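Local coordinates for tyrocidine synthetase 3 (Brevibacillus brevis, PDB 2JGP), which takes part in nonribosomal synthesis of the antibiotic tyrocidine, this fragment joining a peptidyl carrier domain to a condensation domain that forms peptide bonds, at residues Ser123-Leu131 with Pro445-Met453; Ile144-Ser153 with Asn164-Ala172. All coordinates share one frame; numbering follows the deposited sequence.

Contact 1 of 2, residues Ser123-Leu131 with Pro445-Met453; sequences STMLIEGKL and PECTLAPFM
Leu-126 and Ala-450 face each other as an antiparallel hydrogen-bonded pair, each giving its N-H to the other's carbonyl: Leu-126 N lies 2.6 Å from Ala-450 O, and Ala-450 N returns a bond to Leu-126 O. Two residues on, Glu-128 and Thr-448 repeat the arrangement, and here Glu-128 N meets Thr-448 O almost straight, at 176°. The carbonyl of Glu-128 is gripped twice by one residue. Thr-448 N reaches Glu-128 O at 2.9 Å, tilted from the carbonyl plane, while Thr-448 OG1 comes in on a lone pair at 3.1 Å. That second bond depends on a chi1 of 58°, which tucks the hydroxyl between the backbone N and the carbonyl carbon of its own residue. Glu-128 OE2 makes a long, weak ion pair with Arg-213.

Polar matching weakens at both ends. Lys-130 N makes a weak bond to Glu-446 O, and Met-453 N a weak one to Thr-124 OG1 at 3.5 Å, whereas Phe-452 N is buried with no partner. On the face carrying Ile-127 and Leu-449 the contact is apolar. These two side chains run side by side, Ile-127 CG1 being 3.8 Å from Leu-449 CD2, and Met-125 SD rests 3.9 Å from Leu-449 CB. Gly-129 pairs with Cys-447 at a CA-CA distance of just 4.1 Å; its phi of 153° and the nearness of Glu-446 O leave no room for a side chain.

Strand 213-220 takes the other edge of 123-129, bonding through residues that include Met-125 and Ile-127; 447-451, from over 300 residues later, is an outermost strand of this five-stranded mixed sheet of the condensation domain. Central backbone bonds and the extra threonine hydroxyl thus chiefly secure the edge strand, with hydrophobic packing mainly on the Ile-127 and Leu-449 face.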
ATOM      1  N   SER A 123      -0.943 -11.045  15.543  1.00 64.05           N
ATOM      2  CA  SER A 123       0.431 -10.709  15.904  1.00 64.46           C
ATOM      3  C   SER A 123       0.726 -11.220  17.313  1.00 64.80           C
ATOM      4  O   SER A 123      -0.187 -11.395  18.133  1.00 64.01           O
ATOM      5  CB  SER A 123       0.660  -9.201  15.843  1.00 64.83           C
ATOM      6  OG  SER A 123      -0.097  -8.525  16.834  1.00 65.91           O
ATOM      7  N   THR A 124       2.003 -11.473  17.575  1.00 65.12           N
ATOM      8  CA  THR A 124       2.464 -11.872  18.897  1.00 65.82           C
ATOM      9  C   THR A 124       3.673 -11.024  19.254  1.00 66.20           C
ATOM     10  O   THR A 124       4.499 -10.713  18.392  1.00 66.14           O
ATOM     11  CB  THR A 124       2.846 -13.362  18.950  1.00 65.83           C
ATOM     12  OG1 THR A 124       3.812 -13.648  17.930  1.00 66.59           O
ATOM     13  CG2 THR A 124       1.620 -14.233  18.739  1.00 66.48           C
ATOM     14  N   MET A 125       3.751 -10.634  20.522  1.00 66.73           N
ATOM     15  CA  MET A 125       4.838  -9.802  21.017  1.00 67.40           C
ATOM     16  C   MET A 125       5.330 -10.384  22.326  1.00 67.34           C
ATOM     17  O   MET A 125       4.526 -10.657  23.218  1.00 67.27           O
ATOM     18  CB  MET A 125       4.337  -8.377  21.237  1.00 67.78           C
ATOM     19  CG  MET A 125       5.399  -7.394  21.693  1.00 69.61           C
ATOM     20  SD  MET A 125       4.873  -5.692  21.419  1.00 73.81           S
ATOM     21  CE  MET A 125       3.340  -5.662  22.346  1.00 73.16           C
ATOM     22  N   LEU A 126       6.640 -10.596  22.426  1.00 67.36           N
ATOM     23  CA  LEU A 126       7.264 -11.007  23.682  1.00 67.47           C
ATOM     24  C   LEU A 126       7.528  -9.768  24.534  1.00 67.48           C
ATOM     25  O   LEU A 126       8.238  -8.850  24.105  1.00 67.43           O
ATOM     26  CB  LEU A 126       8.582 -11.750  23.428  1.00 67.44           C
ATOM     27  CG  LEU A 126       9.365 -12.174  24.680  1.00 67.63           C
ATOM     28  CD1 LEU A 126       8.549 -13.148  25.528  1.00 66.91           C
ATOM     29  CD2 LEU A 126      10.710 -12.781  24.307  1.00 67.75           C
ATOM     30  N   ILE A 127       6.951  -9.749  25.734  1.00 67.53           N
ATOM     31  CA  ILE A 127       7.140  -8.651  26.676  1.00 67.69           C
ATOM     32  C   ILE A 127       7.925  -9.158  27.877  1.00 67.87           C
ATOM     33  O   ILE A 127       7.455 -10.031  28.605  1.00 67.62           O
ATOM     34  CB  ILE A 127       5.796  -8.074  27.162  1.00 67.66           C
ATOM     35  CG1 ILE A 127       4.963  -7.581  25.972  1.00 67.51           C
ATOM     36  CG2 ILE A 127       6.036  -6.935  28.156  1.00 67.63           C
ATOM     37  CD1 ILE A 127       3.613  -7.010  26.363  1.00 67.31           C
ATOM     38  N   GLU A 128       9.122  -8.606  28.068  1.00 68.27           N
ATOM     39  CA  GLU A 128       9.989  -8.975  29.178  1.00 68.74           C
ATOM     40  C   GLU A 128      10.139  -7.791  30.128  1.00 68.78           C
ATOM     41  O   GLU A 128      10.734  -6.772  29.776  1.00 68.72           O
ATOM     42  CB  GLU A 128      11.352  -9.429  28.655  1.00 69.01           C
ATOM     43  CG  GLU A 128      11.326 -10.825  28.050  1.00 69.84           C
ATOM     44  CD  GLU A 128      12.464 -11.078  27.078  1.00 71.00           C
ATOM     45  OE1 GLU A 128      12.565 -10.346  26.068  1.00 72.24           O
ATOM     46  OE2 GLU A 128      13.245 -12.022  27.314  1.00 71.21           O
ATOM     47  N   GLY A 129       9.583  -7.939  31.328  1.00 68.79           N
ATOM     48  CA  GLY A 129       9.548  -6.866  32.316  1.00 68.88           C
ATOM     49  C   GLY A 129       8.371  -7.037  33.256  1.00 68.91           C
ATOM     50  O   GLY A 129       7.725  -8.085  33.265  1.00 68.70           O
ATOM     51  N   LYS A 130       8.075  -5.996  34.030  1.00 69.05           N
ATOM     52  CA  LYS A 130       7.079  -6.090  35.101  1.00 69.18           C
ATOM     53  C   LYS A 130       5.673  -6.368  34.563  1.00 69.10           C
ATOM     54  O   LYS A 130       5.092  -7.413  34.867  1.00 69.59           O
ATOM     55  CB  LYS A 130       7.091  -4.824  35.969  1.00 69.25           C
ATOM     56  CG  LYS A 130       8.440  -4.502  36.614  1.00 69.59           C
ATOM     57  CD  LYS A 130       8.987  -5.635  37.490  1.00 69.98           C
ATOM     58  CE  LYS A 130       8.132  -5.873  38.730  1.00 70.01           C
ATOM     59  NZ  LYS A 130       8.783  -6.819  39.676  1.00 69.87           N
ATOM     60  N   LEU A 131       5.153  -5.430  33.770  1.00 68.67           N
ATOM     61  CA  LEU A 131       3.853  -5.539  33.080  1.00 68.29           C
ATOM     62  C   LEU A 131       2.646  -5.748  34.010  1.00 67.93           C
ATOM     63  O   LEU A 131       2.583  -6.730  34.751  1.00 68.01           O
ATOM     64  CB  LEU A 131       3.890  -6.644  32.009  1.00 68.18           C
ATOM     65  CG  LEU A 131       3.353  -6.293  30.611  1.00 68.52           C
ATOM     66  CD1 LEU A 131       2.839  -7.544  29.904  1.00 67.51           C
ATOM     67  CD2 LEU A 131       2.264  -5.223  30.644  1.00 68.57           C
ATOM     68  N   PRO A 445       8.611   1.829  29.856  1.00 81.63           N
ATOM     69  CA  PRO A 445       9.329   2.241  31.070  1.00 81.16           C
ATOM     70  C   PRO A 445       9.953   1.088  31.865  1.00 80.59           C
ATOM     71  O   PRO A 445      11.116   1.179  32.264  1.00 80.58           O
ATOM     72  CB  PRO A 445       8.243   2.945  31.906  1.00 81.19           C
ATOM     73  CG  PRO A 445       6.941   2.626  31.242  1.00 81.39           C
ATOM     74  CD  PRO A 445       7.264   2.422  29.805  1.00 81.61           C
ATOM     75  N   GLU A 446       9.188   0.019  32.082  1.00 79.86           N
ATOM     76  CA  GLU A 446       9.634  -1.111  32.901  1.00 79.28           C
ATOM     77  C   GLU A 446       9.746  -2.422  32.111  1.00 78.68           C
ATOM     78  O   GLU A 446       9.988  -3.477  32.702  1.00 78.51           O
ATOM     79  CB  GLU A 446       8.667  -1.308  34.076  1.00 79.31           C
ATOM     80  CG  GLU A 446       8.555  -0.109  35.023  1.00 79.45           C
ATOM     81  CD  GLU A 446       9.652  -0.060  36.079  1.00 79.53           C
ATOM     82  OE1 GLU A 446      10.654  -0.795  35.958  1.00 79.66           O
ATOM     83  OE2 GLU A 446       9.505   0.724  37.041  1.00 79.73           O
ATOM     84  N   CYS A 447       9.582  -2.358  30.789  1.00 77.97           N
ATOM     85  CA  CYS A 447       9.556  -3.563  29.951  1.00 77.44           C
ATOM     86  C   CYS A 447      10.313  -3.395  28.635  1.00 76.95           C
ATOM     87  O   CYS A 447      10.654  -2.280  28.237  1.00 76.89           O
ATOM     88  CB  CYS A 447       8.108  -3.959  29.647  1.00 77.41           C
ATOM     89  SG  CYS A 447       7.164  -4.515  31.077  1.00 77.40           S
ATOM     90  N   THR A 448      10.567  -4.523  27.975  1.00 76.35           N
ATOM     91  CA  THR A 448      11.188  -4.553  26.653  1.00 75.95           C
ATOM     92  C   THR A 448      10.332  -5.388  25.699  1.00 75.48           C
ATOM     93  O   THR A 448       9.967  -6.522  26.013  1.00 75.41           O
ATOM     94  CB  THR A 448      12.605  -5.149  26.709  1.00 75.95           C
ATOM     95  OG1 THR A 448      12.550  -6.478  27.244  1.00 75.98           O
ATOM     96  CG2 THR A 448      13.512  -4.294  27.581  1.00 76.12           C
ATOM     97  N   LEU A 449      10.025  -4.821  24.535  1.00 75.00           N
ATOM     98  CA  LEU A 449       9.124  -5.447  23.571  1.00 74.58           C
ATOM     99  C   LEU A 449       9.904  -6.048  22.404  1.00 74.33           C
ATOM    100  O   LEU A 449      10.821  -5.420  21.880  1.00 74.28           O
ATOM    101  CB  LEU A 449       8.132  -4.410  23.040  1.00 74.57           C
ATOM    102  CG  LEU A 449       7.447  -3.521  24.082  1.00 74.38           C
ATOM    103  CD1 LEU A 449       6.492  -2.553  23.406  1.00 74.23           C
ATOM    104  CD2 LEU A 449       6.718  -4.358  25.124  1.00 74.03           C
ATOM    105  N   ALA A 450       9.533  -7.259  21.996  1.00 73.94           N
ATOM    106  CA  ALA A 450      10.203  -7.935  20.886  1.00 73.68           C
ATOM    107  C   ALA A 450       9.294  -8.989  20.257  1.00 73.49           C
ATOM    108  O   ALA A 450       8.271  -9.345  20.835  1.00 73.35           O
ATOM    109  CB  ALA A 450      11.497  -8.574  21.369  1.00 73.71           C
ATOM    110  N   PRO A 451       9.659  -9.485  19.059  1.00 73.41           N
ATOM    111  CA  PRO A 451       8.888 -10.557  18.422  1.00 73.27           C
ATOM    112  C   PRO A 451       8.922 -11.868  19.207  1.00 73.16           C
ATOM    113  O   PRO A 451       9.894 -12.137  19.914  1.00 73.15           O
ATOM    114  CB  PRO A 451       9.588 -10.738  17.068  1.00 73.32           C
ATOM    115  CG  PRO A 451      10.367  -9.490  16.857  1.00 73.36           C
ATOM    116  CD  PRO A 451      10.790  -9.062  18.217  1.00 73.43           C
ATOM    117  N   PHE A 452       7.864 -12.667  19.079  1.00 72.98           N
ATOM    118  CA  PHE A 452       7.792 -13.973  19.731  1.00 72.94           C
ATOM    119  C   PHE A 452       7.875 -15.103  18.708  1.00 73.07           C
ATOM    120  O   PHE A 452       8.741 -15.974  18.811  1.00 73.11           O
ATOM    121  CB  PHE A 452       6.506 -14.095  20.553  1.00 72.85           C
ATOM    122  CG  PHE A 452       6.335 -15.438  21.211  1.00 72.52           C
ATOM    123  CD1 PHE A 452       7.271 -15.900  22.128  1.00 72.25           C
ATOM    124  CD2 PHE A 452       5.241 -16.242  20.913  1.00 72.21           C
ATOM    125  CE1 PHE A 452       7.121 -17.140  22.735  1.00 72.05           C
ATOM    126  CE2 PHE A 452       5.083 -17.482  21.520  1.00 72.21           C
ATOM    127  CZ  PHE A 452       6.025 -17.932  22.431  1.00 72.03           C
ATOM    128  N   MET A 453       6.967 -15.089  17.734  1.00 73.17           N
ATOM    129  CA  MET A 453       6.934 -16.113  16.688  1.00 73.29           C
ATOM    130  C   MET A 453       7.731 -15.641  15.478  1.00 73.37           C
ATOM    131  O   MET A 453       7.265 -14.807  14.703  1.00 73.41           O
ATOM    132  CB  MET A 453       5.491 -16.414  16.265  1.00 73.34           C
ATOM    133  CG  MET A 453       4.586 -16.928  17.375  1.00 73.36           C
ATOM    134  SD  MET A 453       5.110 -18.492  18.115  1.00 73.63           S
ATOM    135  CE  MET A 453       5.089 -19.577  16.690  1.00 73.75           C
TER

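Contact 2 of 2, residues Ile144-Ser153 with Asn164-Ala172; sequences IARHESLRTS and NIHEDVPFA
With chi1 at -68° and a bend at chi3 (-75°), Arg-151 carries its guanidinium between the end of helix 133-146 and the chain that follows strand 160-165. A chi1 of 67° likewise sets Ser-153 OG at the ring edge of His-166, 2.7 Å from His-166 NE2, in a hydrogen bond whose donor may be either residue. The guanidinium spans the gap within its own plane: Arg-151 NE donates to Ile-144 O at 2.9 Å, and Arg-151 NH1 to His-166 O at 3.0 Å. A weak bond from NH2 to Ala-145 O adds a second attachment to the helix. Because the carbonyl of Arg-151 also accepts His-166 N, the two residues are tied through backbone and side chain together.

The paired strands belong to the beta hairpin of 152-157 and 160-165, part of a small antiparallel sheet in the condensation domain. Ser-153 and Asn-164 form a hydrogen-bonded pair of it, and beside them Thr-152 and Ile-165 form a non-hydrogen-bonded one whose side chains lie alongside each other. Thr-152 OG1 sits 3.2 Å from Ile-165 CD1, but its hydrogen is spent on Glu-148 O. That carbonyl also takes Arg-151 N from the opposite face of its plane, which fixes the short 3-10 turn to the start of the strand. Glu-148 crosses Ile-165 at about a right angle, laying its carboxylate carbon near the CG2 methyl, and its OE1 forms a salt bridge with Lys-254.

Further along, Val-169 CG2 packs against both Ile-144 CG2 and Arg-151 CG; its approach to Ile-144 CG2, 3.4 Å, is tighter than usual for two methyls. Ile-144 CD1 lies over one face of the Phe-171 ring, 3.4 Å from Phe-171 CG, and Phe-140 and Val-204 also touch that phenylalanine.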
ATOM      1  N   ILE A 144      -9.983   1.197  21.717  1.00 60.42           N
ATOM      2  CA  ILE A 144     -11.304   0.875  21.182  1.00 59.97           C
ATOM      3  C   ILE A 144     -12.220   2.097  21.228  1.00 59.87           C
ATOM      4  O   ILE A 144     -12.939   2.365  20.271  1.00 59.40           O
ATOM      5  CB  ILE A 144     -11.947  -0.302  21.947  1.00 60.06           C
ATOM      6  CG1 ILE A 144     -11.160  -1.593  21.688  1.00 60.04           C
ATOM      7  CG2 ILE A 144     -13.395  -0.495  21.516  1.00 59.70           C
ATOM      8  CD1 ILE A 144     -11.456  -2.704  22.683  1.00 59.61           C
ATOM      9  N   ALA A 145     -12.185   2.840  22.335  1.00 59.72           N
ATOM     10  CA  ALA A 145     -12.931   4.100  22.442  1.00 60.02           C
ATOM     11  C   ALA A 145     -12.458   5.133  21.414  1.00 60.13           C
ATOM     12  O   ALA A 145     -13.269   5.869  20.848  1.00 60.19           O
ATOM     13  CB  ALA A 145     -12.811   4.677  23.853  1.00 59.80           C
ATOM     14  N   ARG A 146     -11.149   5.175  21.178  1.00 60.35           N
ATOM     15  CA  ARG A 146     -10.538   6.166  20.283  1.00 60.54           C
ATOM     16  C   ARG A 146     -10.825   5.927  18.804  1.00 60.36           C
ATOM     17  O   ARG A 146     -11.081   6.875  18.059  1.00 60.02           O
ATOM     18  CB  ARG A 146      -9.019   6.196  20.504  1.00 60.70           C
ATOM     19  CG  ARG A 146      -8.228   7.050  19.522  1.00 61.12           C
ATOM     20  CD  ARG A 146      -6.768   7.120  19.958  1.00 62.58           C
ATOM     21  NE  ARG A 146      -5.894   7.708  18.942  1.00 62.68           N
ATOM     22  CZ  ARG A 146      -5.812   9.011  18.685  1.00 62.50           C
ATOM     23  NH1 ARG A 146      -6.586   9.878  19.321  1.00 62.82           N
ATOM     24  NH2 ARG A 146      -4.971   9.441  17.758  1.00 63.11           N
ATOM     25  N   HIS A 147     -10.756   4.669  18.378  1.00 60.70           N
ATOM     26  CA  HIS A 147     -10.812   4.328  16.958  1.00 60.70           C
ATOM     27  C   HIS A 147     -12.153   3.708  16.585  1.00 60.70           C
ATOM     28  O   HIS A 147     -12.449   2.587  16.988  1.00 60.33           O
ATOM     29  CB  HIS A 147      -9.667   3.368  16.615  1.00 60.88           C
ATOM     30  CG  HIS A 147      -8.308   3.977  16.760  1.00 60.76           C
ATOM     31  ND1 HIS A 147      -7.871   5.015  15.965  1.00 61.79           N
ATOM     32  CD2 HIS A 147      -7.294   3.705  17.613  1.00 61.75           C
ATOM     33  CE1 HIS A 147      -6.645   5.354  16.321  1.00 62.08           C
ATOM     34  NE2 HIS A 147      -6.270   4.574  17.318  1.00 61.88           N
ATOM     35  N   GLU A 148     -12.961   4.441  15.811  1.00 60.85           N
ATOM     36  CA  GLU A 148     -14.307   3.993  15.441  1.00 60.80           C
ATOM     37  C   GLU A 148     -14.306   2.656  14.722  1.00 60.70           C
ATOM     38  O   GLU A 148     -15.286   1.909  14.807  1.00 60.79           O
ATOM     39  CB  GLU A 148     -15.028   5.018  14.555  1.00 61.30           C
ATOM     40  CG  GLU A 148     -15.709   6.131  15.304  1.00 62.94           C
ATOM     41  CD  GLU A 148     -16.619   6.986  14.427  1.00 65.28           C
ATOM     42  OE1 GLU A 148     -16.617   6.834  13.183  1.00 65.71           O
ATOM     43  OE2 GLU A 148     -17.335   7.829  15.003  1.00 68.31           O
ATOM     44  N   SER A 149     -13.232   2.360  13.994  1.00 60.13           N
ATOM     45  CA  SER A 149     -13.124   1.077  13.304  1.00 59.91           C
ATOM     46  C   SER A 149     -13.155  -0.098  14.288  1.00 59.25           C
ATOM     47  O   SER A 149     -13.626  -1.182  13.948  1.00 59.36           O
ATOM     48  CB  SER A 149     -11.864   1.026  12.441  1.00 60.00           C
ATOM     49  OG  SER A 149     -12.003   1.883  11.313  1.00 60.78           O
ATOM     50  N   LEU A 150     -12.669   0.124  15.506  1.00 58.97           N
ATOM     51  CA  LEU A 150     -12.719  -0.903  16.554  1.00 58.69           C
ATOM     52  C   LEU A 150     -14.084  -0.986  17.259  1.00 58.75           C
ATOM     53  O   LEU A 150     -14.272  -1.816  18.161  1.00 58.37           O
ATOM     54  CB  LEU A 150     -11.613  -0.661  17.592  1.00 58.69           C
ATOM     55  CG  LEU A 150     -10.180  -0.706  17.050  1.00 58.93           C
ATOM     56  CD1 LEU A 150      -9.179  -0.556  18.187  1.00 59.55           C
ATOM     57  CD2 LEU A 150      -9.924  -1.997  16.252  1.00 59.50           C
ATOM     58  N   ARG A 151     -15.019  -0.120  16.871  1.00 58.62           N
ATOM     59  CA  ARG A 151     -16.394  -0.181  17.364  1.00 58.78           C
ATOM     60  C   ARG A 151     -17.381  -0.371  16.207  1.00 58.55           C
ATOM     61  O   ARG A 151     -18.571  -0.087  16.340  1.00 58.27           O
ATOM     62  CB  ARG A 151     -16.717   1.086  18.158  1.00 58.81           C
ATOM     63  CG  ARG A 151     -15.928   1.170  19.461  1.00 60.03           C
ATOM     64  CD  ARG A 151     -16.159   2.469  20.224  1.00 60.43           C
ATOM     65  NE  ARG A 151     -15.462   3.623  19.634  1.00 61.24           N
ATOM     66  CZ  ARG A 151     -16.045   4.637  18.996  1.00 61.40           C
ATOM     67  NH1 ARG A 151     -17.360   4.678  18.813  1.00 61.40           N
ATOM     68  NH2 ARG A 151     -15.298   5.624  18.526  1.00 62.50           N
ATOM     69  N   THR A 152     -16.878  -0.872  15.082  1.00 58.29           N
ATOM     70  CA  THR A 152     -17.676  -1.048  13.881  1.00 58.05           C
ATOM     71  C   THR A 152     -18.057  -2.516  13.701  1.00 58.02           C
ATOM     72  O   THR A 152     -17.206  -3.394  13.785  1.00 57.69           O
ATOM     73  CB  THR A 152     -16.907  -0.603  12.632  1.00 58.29           C
ATOM     74  OG1 THR A 152     -16.603   0.790  12.733  1.00 58.84           O
ATOM     75  CG2 THR A 152     -17.730  -0.851  11.368  1.00 57.57           C
ATOM     76  N   SER A 153     -19.341  -2.760  13.460  1.00 58.07           N
ATOM     77  CA  SER A 153     -19.830  -4.066  13.046  1.00 57.98           C
ATOM     78  C   SER A 153     -20.447  -3.892  11.670  1.00 58.23           C
ATOM     79  O   SER A 153     -20.599  -2.764  11.196  1.00 57.64           O
ATOM     80  CB  SER A 153     -20.869  -4.597  14.028  1.00 58.05           C
ATOM     81  OG  SER A 153     -22.058  -3.821  14.013  1.00 58.25           O
ATOM     82  N   ASN A 164     -21.929  -0.401  10.868  1.00 59.89           N
ATOM     83  CA  ASN A 164     -22.740  -0.068  12.023  1.00 60.18           C
ATOM     84  C   ASN A 164     -21.779   0.363  13.126  1.00 60.60           C
ATOM     85  O   ASN A 164     -21.031  -0.450  13.659  1.00 60.42           O
ATOM     86  CB  ASN A 164     -23.578  -1.284  12.430  1.00 60.43           C
ATOM     87  CG  ASN A 164     -24.633  -0.963  13.474  1.00 61.21           C
ATOM     88  OD1 ASN A 164     -24.700   0.147  13.995  1.00 62.09           O
ATOM     89  ND2 ASN A 164     -25.467  -1.955  13.791  1.00 63.08           N
ATOM     90  N   ILE A 165     -21.775   1.658  13.431  1.00 60.83           N
ATOM     91  CA  ILE A 165     -20.820   2.228  14.379  1.00 61.40           C
ATOM     92  C   ILE A 165     -21.461   2.254  15.754  1.00 61.56           C
ATOM     93  O   ILE A 165     -22.533   2.841  15.927  1.00 61.82           O
ATOM     94  CB  ILE A 165     -20.418   3.673  13.991  1.00 61.50           C
ATOM     95  CG1 ILE A 165     -20.038   3.756  12.510  1.00 62.84           C
ATOM     96  CG2 ILE A 165     -19.269   4.164  14.861  1.00 61.60           C
ATOM     97  CD1 ILE A 165     -18.899   2.897  12.120  1.00 63.86           C
ATOM     98  N   HIS A 166     -20.805   1.625  16.729  1.00 61.56           N
ATOM     99  CA  HIS A 166     -21.355   1.529  18.075  1.00 61.78           C
ATOM    100  C   HIS A 166     -20.719   2.526  19.036  1.00 62.39           C
ATOM    101  O   HIS A 166     -19.501   2.653  19.118  1.00 61.90           O
ATOM    102  CB  HIS A 166     -21.219   0.105  18.614  1.00 61.54           C
ATOM    103  CG  HIS A 166     -21.924  -0.915  17.779  1.00 61.14           C
ATOM    104  ND1 HIS A 166     -23.258  -1.222  17.946  1.00 60.33           N
ATOM    105  CD2 HIS A 166     -21.484  -1.687  16.758  1.00 60.65           C
ATOM    106  CE1 HIS A 166     -23.606  -2.148  17.070  1.00 61.33           C
ATOM    107  NE2 HIS A 166     -22.548  -2.449  16.337  1.00 60.43           N
ATOM    108  N   GLU A 167     -21.595   3.270  19.696  1.00 63.24           N
ATOM    109  CA  GLU A 167     -21.301   4.109  20.858  1.00 63.96           C
ATOM    110  C   GLU A 167     -20.222   3.532  21.792  1.00 63.78           C
ATOM    111  O   GLU A 167     -19.146   4.120  21.954  1.00 63.77           O
ATOM    112  CB  GLU A 167     -22.602   4.341  21.668  1.00 64.46           C
ATOM    113  CG  GLU A 167     -23.952   3.946  20.974  1.00 66.47           C
ATOM    114  CD  GLU A 167     -24.142   2.428  20.751  1.00 68.38           C
ATOM    115  OE1 GLU A 167     -23.808   1.621  21.649  1.00 69.22           O
ATOM    116  OE2 GLU A 167     -24.638   2.047  19.668  1.00 69.94           O
ATOM    117  N   ASP A 168     -20.541   2.394  22.408  1.00 63.48           N
ATOM    118  CA  ASP A 168     -19.657   1.679  23.330  1.00 63.39           C
ATOM    119  C   ASP A 168     -19.733   0.200  22.979  1.00 62.70           C
ATOM    120  O   ASP A 168     -20.749  -0.253  22.460  1.00 62.56           O
ATOM    121  CB  ASP A 168     -20.117   1.852  24.780  1.00 63.69           C
ATOM    122  CG  ASP A 168     -19.994   3.280  25.276  1.00 65.05           C
ATOM    123  OD1 ASP A 168     -18.858   3.796  25.365  1.00 67.61           O
ATOM    124  OD2 ASP A 168     -21.039   3.885  25.595  1.00 67.19           O
ATOM    125  N   VAL A 169     -18.671  -0.547  23.275  1.00 62.06           N
ATOM    126  CA  VAL A 169     -18.648  -1.994  23.033  1.00 61.40           C
ATOM    127  C   VAL A 169     -17.965  -2.734  24.185  1.00 61.20           C
ATOM    128  O   VAL A 169     -17.088  -2.171  24.848  1.00 61.09           O
ATOM    129  CB  VAL A 169     -17.909  -2.327  21.725  1.00 61.48           C
ATOM    130  CG1 VAL A 169     -18.582  -1.637  20.544  1.00 60.59           C
ATOM    131  CG2 VAL A 169     -16.427  -1.929  21.821  1.00 61.10           C
ATOM    132  N   PRO A 170     -18.354  -4.002  24.418  1.00 60.80           N
ATOM    133  CA  PRO A 170     -17.728  -4.776  25.488  1.00 60.56           C
ATOM    134  C   PRO A 170     -16.356  -5.309  25.079  1.00 60.19           C
ATOM    135  O   PRO A 170     -16.170  -5.757  23.945  1.00 59.84           O
ATOM    136  CB  PRO A 170     -18.713  -5.927  25.711  1.00 60.68           C
ATOM    137  CG  PRO A 170     -19.360  -6.130  24.396  1.00 60.70           C
ATOM    138  CD  PRO A 170     -19.376  -4.785  23.698  1.00 60.92           C
ATOM    139  N   PHE A 171     -15.398  -5.239  25.996  1.00 59.94           N
ATOM    140  CA  PHE A 171     -14.074  -5.799  25.764  1.00 59.74           C
ATOM    141  C   PHE A 171     -13.440  -6.216  27.083  1.00 59.70           C
ATOM    142  O   PHE A 171     -13.456  -5.457  28.045  1.00 59.05           O
ATOM    143  CB  PHE A 171     -13.168  -4.790  25.049  1.00 59.67           C
ATOM    144  CG  PHE A 171     -11.754  -5.275  24.861  1.00 59.47           C
ATOM    145  CD1 PHE A 171     -11.392  -5.969  23.717  1.00 59.71           C
ATOM    146  CD2 PHE A 171     -10.789  -5.044  25.837  1.00 60.24           C
ATOM    147  CE1 PHE A 171     -10.095  -6.418  23.544  1.00 60.25           C
ATOM    148  CE2 PHE A 171      -9.488  -5.500  25.673  1.00 59.74           C
ATOM    149  CZ  PHE A 171      -9.142  -6.188  24.524  1.00 59.85           C
ATOM    150  N   ALA A 172     -12.891  -7.427  27.112  1.00 59.75           N
ATOM    151  CA  ALA A 172     -12.069  -7.878  28.227  1.00 59.79           C
ATOM    152  C   ALA A 172     -10.802  -8.538  27.695  1.00 60.03           C
ATOM    153  O   ALA A 172     -10.837  -9.263  26.692  1.00 59.65           O
ATOM    154  CB  ALA A 172     -12.845  -8.847  29.116  1.00 59.95           C
TER

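Both contacts fall within the condensation domain, their centres 26 Å apart and their nearest atoms about 12 Å apart, so neither touches the other. Strand 123-129 of contact 1 leads directly into helix 133-146, whose end enters contact 2; the hairpin and 164-172 follow, and 445-453 returns more than 300 residues after the first strand. Contact 2 is thus nested inside the loop that contact 1 closes. They belong to different sheets, contact 1 to the five-stranded mixed sheet and contact 2 to the three-stranded antiparallel one. Contact 2 is a local joint between successive elements, whereas contact 1 ties a late segment of the condensation domain into one sheet with its early strand 123-129.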